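Local coordinates for transcriptional regulator (PDB 2EH3), which probably binds DNA through a helix-turn-helix and regulates transcription, as a member of the TetR/AcrR family, at residues Q21-S24 and V25-V29; R105-Y108 and F109-I112; K121-E124 and K125-S129. All coordinates share one frame; numbering follows the deposited sequence.

The three contacts follow one another along the chain, each within one continuous run of backbone. Contact 1 caps the start of helix 25-32, in the predicted helix-turn-helix. Contacts 2 and 3 belong to helix 105-126 of the C-terminal domain: contact 2 is its first two turns, where the second subunit packs, and contact 3 is its weakly bonded end and the exit toward helix 131-152. Contact 2 is centred about 23 Å from contact 1 and about 24 Å from contact 3, while contacts 1 and 3 are about 44 Å apart between centres, on opposite sides of the chain's centre. Together they sample the end that probably binds DNA, the subunit interface and the far end.

Contact 1. Residues Q21-S24 and V25-V29; sequences QGTS and VEEIV
S24 hands the chain from an extended loop into helix 25-32: its own psi of 162° is far from helical, yet its carbonyl O already accepts the N-H of I28, at 3.1 Å from S24 O to I28 N, as the first bond of the helix. Its side chain turns back as well. With chi1 at 70°, OG stands between the backbone N and the carbonyl carbon, the crowded position, and from there it reaches over the first turn to accept from E27 N at 3.1 Å, with an N-H...O angle of 159°. E27 answers with its carboxylate: its chain runs extended beyond CG and carries OE1 back to S24 N, 3.0 Å away, the N-H arriving from above the carboxylate plane. These reciprocal bonds make a capping box, with S24 as N-cap, at the start of the first helix of the predicted helix-turn-helix. Serine suits the cap because its hydroxyl is short and can accept, satisfying an amide that has no preceding helical turn to bond to; glutamate three residues on is just long enough to close the box, and its negative charge is probably favoured at the positive end of the helix dipole. The same OE1 forms a salt bridge with K18 of helix 3-18, so the box is also tied to the preceding helix. On the buried side, T23 CG2 lies 3.8 Å from I28 CG1, the two side chains crossing at about a right angle. T23 serves both environments: its side chain packs on L14 and F15 of helix 3-18, while OG1 is hydrogen-bonded to G19 O. V25, turned from the loop, packs on F39 and Y40 of helix 36-42.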
loop_
_atom_site.group_PDB
_atom_site.type_symbol
_atom_site.label_atom_id
_atom_site.label_comp_id
_atom_site.label_asym_id
_atom_site.label_seq_id
_atom_site.Cartn_x
_atom_site.Cartn_y
_atom_site.Cartn_z
ATOM N N GLN A 21 9.122 -16.036 3.826
ATOM C CA GLN A 21 8.764 -17.184 4.657
ATOM C C GLN A 21 8.870 -18.510 3.915
ATOM O O GLN A 21 9.260 -19.535 4.501
ATOM C CB GLN A 21 7.339 -17.035 5.207
ATOM C CG GLN A 21 7.110 -15.801 6.096
ATOM C CD GLN A 21 7.923 -15.790 7.400
ATOM O OE1 GLN A 21 7.966 -14.775 8.107
ATOM N NE2 GLN A 21 8.558 -16.908 7.724
ATOM N N GLY A 22 8.548 -18.485 2.627
ATOM C CA GLY A 22 8.582 -19.684 1.809
ATOM C C GLY A 22 9.906 -20.033 1.156
ATOM O O GLY A 22 9.947 -20.927 0.308
ATOM N N THR A 23 10.977 -19.343 1.551
ATOM C CA THR A 23 12.311 -19.611 1.013
ATOM C C THR A 23 13.243 -19.902 2.164
ATOM O O THR A 23 13.285 -19.156 3.127
ATOM C CB THR A 23 12.835 -18.410 0.213
ATOM O OG1 THR A 23 11.954 -18.211 -0.896
ATOM C CG2 THR A 23 14.237 -18.666 -0.306
ATOM N N SER A 24 13.997 -20.999 2.062
ATOM C CA SER A 24 14.914 -21.385 3.137
ATOM C C SER A 24 16.369 -21.090 2.787
ATOM O O SER A 24 16.703 -20.878 1.618
ATOM C CB SER A 24 14.761 -22.885 3.418
ATOM O OG SER A 24 15.277 -23.634 2.324
ATOM N N VAL A 25 17.227 -21.060 3.808
ATOM C CA VAL A 25 18.643 -20.840 3.588
ATOM C C VAL A 25 19.139 -22.003 2.735
ATOM O O VAL A 25 19.970 -21.821 1.847
ATOM C CB VAL A 25 19.382 -20.775 4.935
ATOM C CG1 VAL A 25 20.898 -20.847 4.713
ATOM C CG2 VAL A 25 18.990 -19.494 5.651
ATOM N N GLU A 26 18.611 -23.199 2.976
ATOM C CA GLU A 26 19.048 -24.325 2.169
ATOM C C GLU A 26 18.774 -24.118 0.670
ATOM O O GLU A 26 19.625 -24.423 -0.161
ATOM C CB GLU A 26 18.386 -25.613 2.633
ATOM C CG GLU A 26 18.812 -26.802 1.784
ATOM C CD GLU A 26 20.326 -26.868 1.600
ATOM O OE1 GLU A 26 21.044 -27.026 2.619
ATOM O OE2 GLU A 26 20.797 -26.748 0.434
ATOM N N GLU A 27 17.597 -23.611 0.310
ATOM C CA GLU A 27 17.273 -23.379 -1.098
ATOM C C GLU A 27 18.175 -22.300 -1.715
ATOM O O GLU A 27 18.566 -22.381 -2.880
ATOM C CB GLU A 27 15.803 -22.985 -1.257
ATOM C CG GLU A 27 14.845 -24.078 -0.826
ATOM C CD GLU A 27 13.389 -23.639 -0.824
ATOM O OE1 GLU A 27 13.099 -22.493 -0.430
ATOM O OE2 GLU A 27 12.524 -24.462 -1.201
ATOM N N ILE A 28 18.469 -21.277 -0.925
ATOM C CA ILE A 28 19.327 -20.192 -1.382
ATOM C C ILE A 28 20.734 -20.700 -1.693
ATOM O O ILE A 28 21.271 -20.432 -2.779
ATOM C CB ILE A 28 19.403 -19.090 -0.313
ATOM C CG1 ILE A 28 18.053 -18.356 -0.246
ATOM C CG2 ILE A 28 20.522 -18.069 -0.643
ATOM C CD1 ILE A 28 17.906 -17.479 1.005
ATOM N N VAL A 29 21.337 -21.431 -0.741
ATOM C CA VAL A 29 22.705 -21.888 -0.991
ATOM C C VAL A 29 22.768 -22.936 -2.097
ATOM O O VAL A 29 23.753 -22.982 -2.847
ATOM C CB VAL A 29 23.460 -22.376 0.295
ATOM C CG1 VAL A 29 23.573 -21.217 1.309
ATOM C CG2 VAL A 29 22.799 -23.596 0.904
#

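Contact 2. Residues R105-Y108 and F109-I112; sequences RNIY and FEKI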
loop_
_atom_site.group_PDB
_atom_site.type_symbol
_atom_site.label_atom_id
_atom_site.label_comp_id
_atom_site.label_asym_id
_atom_site.label_seq_id
_atom_site.Cartn_x
_atom_site.Cartn_y
_atom_site.Cartn_z
ATOM N N ARG A 105 7.150 -5.216 9.810
ATOM C CA ARG A 105 6.358 -4.030 9.459
ATOM C C ARG A 105 7.036 -2.721 9.829
ATOM O O ARG A 105 6.966 -1.742 9.069
ATOM C CB ARG A 105 4.982 -4.083 10.130
ATOM C CG ARG A 105 4.005 -3.046 9.538
ATOM C CD ARG A 105 2.570 -3.337 9.958
ATOM N NE ARG A 105 2.195 -4.668 9.499
ATOM C CZ ARG A 105 1.090 -5.312 9.854
ATOM N NH1 ARG A 105 0.224 -4.738 10.682
ATOM N NH2 ARG A 105 0.859 -6.531 9.385
ATOM N N ASN A 106 7.702 -2.711 10.974
ATOM C CA ASN A 106 8.364 -1.497 11.429
ATOM C C ASN A 106 9.457 -1.038 10.459
ATOM O O ASN A 106 9.695 0.166 10.331
ATOM C CB ASN A 106 8.970 -1.720 12.810
ATOM C CG ASN A 106 10.109 -2.722 12.781
ATOM O OD1 ASN A 106 9.906 -3.934 12.563
ATOM N ND2 ASN A 106 11.332 -2.221 12.972
ATOM N N ILE A 107 10.130 -1.976 9.792
ATOM C CA ILE A 107 11.194 -1.608 8.851
ATOM C C ILE A 107 10.599 -0.918 7.642
ATOM O O ILE A 107 11.141 0.087 7.151
ATOM C CB ILE A 107 11.979 -2.857 8.399
ATOM C CG1 ILE A 107 12.610 -3.503 9.625
ATOM C CG2 ILE A 107 13.054 -2.486 7.341
ATOM C CD1 ILE A 107 13.200 -4.892 9.370
ATOM N N TYR A 108 9.495 -1.463 7.138
ATOM C CA TYR A 108 8.801 -0.892 5.994
ATOM C C TYR A 108 8.515 0.554 6.323
ATOM O O TYR A 108 8.883 1.459 5.570
ATOM C CB TYR A 108 7.474 -1.613 5.754
ATOM C CG TYR A 108 6.609 -1.001 4.684
ATOM C CD1 TYR A 108 6.785 -1.332 3.335
ATOM C CD2 TYR A 108 5.591 -0.114 5.013
ATOM C CE1 TYR A 108 5.955 -0.799 2.348
ATOM C CE2 TYR A 108 4.759 0.434 4.041
ATOM C CZ TYR A 108 4.942 0.083 2.702
ATOM O OH TYR A 108 4.077 0.604 1.762
ATOM N N PHE A 109 7.875 0.787 7.460
ATOM C CA PHE A 109 7.570 2.180 7.800
ATOM C C PHE A 109 8.785 3.052 8.098
ATOM O O PHE A 109 8.769 4.263 7.798
ATOM C CB PHE A 109 6.539 2.236 8.936
ATOM C CG PHE A 109 5.148 1.883 8.481
ATOM C CD1 PHE A 109 4.521 2.645 7.487
ATOM C CD2 PHE A 109 4.479 0.766 8.995
ATOM C CE1 PHE A 109 3.247 2.302 7.004
ATOM C CE2 PHE A 109 3.192 0.411 8.515
ATOM C CZ PHE A 109 2.582 1.181 7.513
ATOM N N GLU A 110 9.843 2.466 8.654
ATOM C CA GLU A 110 11.039 3.245 8.959
ATOM C C GLU A 110 11.654 3.795 7.680
ATOM O O GLU A 110 12.005 4.982 7.602
ATOM C CB GLU A 110 12.057 2.372 9.716
ATOM C CG GLU A 110 11.753 2.257 11.211
ATOM C CD GLU A 110 12.417 1.051 11.877
ATOM O OE1 GLU A 110 13.435 0.549 11.343
ATOM O OE2 GLU A 110 11.922 0.607 12.946
ATOM N N LYS A 111 11.753 2.957 6.661
ATOM C CA LYS A 111 12.338 3.347 5.395
ATOM C C LYS A 111 11.507 4.362 4.656
ATOM O O LYS A 111 12.053 5.270 4.023
ATOM C CB LYS A 111 12.554 2.108 4.512
ATOM C CG LYS A 111 13.557 1.147 5.086
ATOM C CD LYS A 111 14.840 1.857 5.557
ATOM C CE LYS A 111 15.900 0.822 5.917
ATOM N NZ LYS A 111 17.161 1.406 6.455
ATOM N N ILE A 112 10.188 4.217 4.722
ATOM C CA ILE A 112 9.300 5.159 4.057
ATOM C C ILE A 112 9.447 6.504 4.737
ATOM O O ILE A 112 9.567 7.533 4.070
ATOM C CB ILE A 112 7.815 4.745 4.153
ATOM C CG1 ILE A 112 7.582 3.428 3.404
ATOM C CG2 ILE A 112 6.929 5.898 3.610
ATOM C CD1 ILE A 112 7.610 3.557 1.884
#
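N106 and E110, one turn apart on helix 105-126, are joined by a side-chain hydrogen bond of 2.9 Å from N106 ND2 to E110 OE2. The N-H points well at its acceptor (163°), and OE2 lies in the amide plane, yet the carboxylate is turned so that the donor comes from above it. The two side chains run side by side. Asparagine and glutamate suit this exposed face, where one offers an N-H and the other a charged acceptor. Underneath, the backbone bonds run from residue i+4 to i, as from F109 N to R105 O at 3.1 Å and from K111 N to I107 O at 3.0 Å. K111 then leads its amine away to a salt bridge with E55 of helix 46-67.

On the buried side the contact is aromatic. The edge of the Y108 ring points into the face of F109 in a T-shaped pair, with centroids 5.1 Å apart and planes at 84°; Y108 CD2 stands over the centre of the F109 ring. Y108 CG lies anti to the backbone N (chi1 174°), whereas F109 CG lies beside its own N, which brings these neighbouring rings together. One face of Y108 receives I112 CG1 in a CH-pi contact, 4.3 Å from the ring centroid. The methylenes of R105 lie alongside F109, with R105 CG 3.7 Å from F109 CE2. Beyond them, R105 NH1 bonds Y92 of the second subunit, whose H148 meets F109 edge-to-face, while Y108 OH bonds R143 of its own chain. The chemistry thus divides the helix: polar pairing on the exposed side, and on the other an aromatic surface, bordered by an arginine, that is built into the subunit interface.

Contact 3. Residues K121-E124 and K125-S129; sequences KFLE and KHFPS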
loop_
_atom_site.group_PDB
_atom_site.type_symbol
_atom_site.label_atom_id
_atom_site.label_comp_id
_atom_site.label_asym_id
_atom_site.label_seq_id
_atom_site.Cartn_x
_atom_site.Cartn_y
_atom_site.Cartn_z
ATOM N N LYS A 121 12.875 17.615 3.124
ATOM C CA LYS A 121 14.022 18.521 3.250
ATOM C C LYS A 121 14.334 19.145 1.899
ATOM O O LYS A 121 14.609 20.332 1.799
ATOM C CB LYS A 121 15.252 17.774 3.773
ATOM C CG LYS A 121 15.119 17.366 5.248
ATOM C CD LYS A 121 16.411 16.794 5.834
ATOM C CE LYS A 121 16.135 15.975 7.112
ATOM N NZ LYS A 121 15.250 16.675 8.097
ATOM N N PHE A 122 14.337 18.323 0.862
ATOM C CA PHE A 122 14.579 18.822 -0.497
ATOM C C PHE A 122 13.516 19.858 -0.905
ATOM O O PHE A 122 13.819 20.928 -1.482
ATOM C CB PHE A 122 14.596 17.613 -1.452
ATOM C CG PHE A 122 14.476 17.972 -2.904
ATOM C CD1 PHE A 122 15.611 18.316 -3.652
ATOM C CD2 PHE A 122 13.230 17.975 -3.533
ATOM C CE1 PHE A 122 15.485 18.650 -4.994
ATOM C CE2 PHE A 122 13.093 18.311 -4.887
ATOM C CZ PHE A 122 14.231 18.649 -5.613
ATOM N N LEU A 123 12.255 19.581 -0.600
ATOM C CA LEU A 123 11.197 20.507 -0.971
ATOM C C LEU A 123 11.147 21.777 -0.141
ATOM O O LEU A 123 10.568 22.758 -0.590
ATOM C CB LEU A 123 9.844 19.813 -0.898
ATOM C CG LEU A 123 9.620 18.738 -1.964
ATOM C CD1 LEU A 123 8.376 17.971 -1.596
ATOM C CD2 LEU A 123 9.490 19.367 -3.355
ATOM N N GLU A 124 11.753 21.776 1.052
ATOM C CA GLU A 124 11.700 22.980 1.904
ATOM C C GLU A 124 12.481 24.134 1.311
ATOM O O GLU A 124 12.203 25.292 1.642
ATOM C CB GLU A 124 12.236 22.694 3.318
ATOM C CG GLU A 124 11.339 21.850 4.249
ATOM C CD GLU A 124 10.075 22.567 4.768
ATOM O OE1 GLU A 124 10.014 23.814 4.839
ATOM O OE2 GLU A 124 9.151 21.817 5.138
ATOM N N LYS A 125 13.428 23.824 0.425
ATOM C CA LYS A 125 14.253 24.846 -0.180
ATOM C C LYS A 125 13.425 25.837 -0.968
ATOM O O LYS A 125 13.484 27.039 -0.693
ATOM C CB LYS A 125 15.334 24.217 -1.067
ATOM C CG LYS A 125 16.241 23.261 -0.301
ATOM C CD LYS A 125 17.668 23.280 -0.849
ATOM C CE LYS A 125 18.586 22.366 -0.046
ATOM N NZ LYS A 125 18.762 22.826 1.364
ATOM N N HIS A 126 12.625 25.358 -1.914
ATOM C CA HIS A 126 11.820 26.299 -2.690
ATOM C C HIS A 126 10.311 26.329 -2.423
ATOM O O HIS A 126 9.619 27.182 -2.972
ATOM C CB HIS A 126 12.072 26.095 -4.186
ATOM C CG HIS A 126 13.487 26.363 -4.594
ATOM N ND1 HIS A 126 14.056 27.619 -4.533
ATOM C CD2 HIS A 126 14.465 25.530 -5.023
ATOM C CE1 HIS A 126 15.322 27.545 -4.903
ATOM N NE2 HIS A 126 15.596 26.288 -5.204
ATOM N N PHE A 127 9.789 25.407 -1.611
ATOM C CA PHE A 127 8.343 25.430 -1.294
ATOM C C PHE A 127 8.211 25.170 0.222
ATOM O O PHE A 127 7.519 24.234 0.617
ATOM C CB PHE A 127 7.623 24.291 -2.036
ATOM C CG PHE A 127 7.974 24.203 -3.494
ATOM C CD1 PHE A 127 7.228 24.883 -4.441
ATOM C CD2 PHE A 127 9.092 23.471 -3.903
ATOM C CE1 PHE A 127 7.584 24.840 -5.806
ATOM C CE2 PHE A 127 9.457 23.422 -5.254
ATOM C CZ PHE A 127 8.698 24.107 -6.200
ATOM N N PRO A 128 8.821 26.012 1.074
ATOM C CA PRO A 128 8.732 25.768 2.521
ATOM C C PRO A 128 7.364 25.508 3.122
ATOM O O PRO A 128 7.188 24.548 3.891
ATOM C CB PRO A 128 9.415 27.002 3.137
ATOM C CG PRO A 128 9.254 28.064 2.049
ATOM C CD PRO A 128 9.478 27.301 0.781
ATOM N N SER A 129 6.424 26.393 2.835
ATOM C CA SER A 129 5.096 26.261 3.389
ATOM C C SER A 129 4.250 25.165 2.815
ATOM O O SER A 129 3.190 24.884 3.369
ATOM C CB SER A 129 4.341 27.578 3.291
ATOM O OG SER A 129 4.905 28.475 4.228
HETATM O O HOH W 1 16.320 21.634 3.384
#
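K125 sits over the backbone of 121-124, its CB and CG each 3.6 Å from F122 O. The bond from K125 N to that oxygen is weak, at 3.5 Å. Bent at chi2 and chi4, the chain leads its end away, and one water spans the gap, donating to K121 O and weakly accepting from K125 NZ. At F127 the backbone leaves helical geometry (phi -137°, psi 59°), but its N-H still reaches L123 O, 2.9 Å away and nearly along the C=O axis. This is the weakly bonded C-terminal end of helix 105-126, where the chain turns toward helix 131-152. L123 O also lies at the edge of the F127 ring, in its plane, and L123 CD2 is 4.2 Å from F127 CD2. Leucine and phenylalanine suit the inner side of this end: both pack on P73 and L134, and F127 meets the ring of F172. P128 has no N-H to give and fits just past the helix, its CD 3.5 Å from E124 O. Bent at chi2, E124 brings OE1 to 3.1 Å from P128 O, two acceptors and no hydrogen bond, and against CA and CB of the proline. An alanine here would lose the carboxylate and is likely to open a gap beside that proline. E132 OE2 also comes close to E124 OE2, and such near like charges would tend to raise the proton affinity of one.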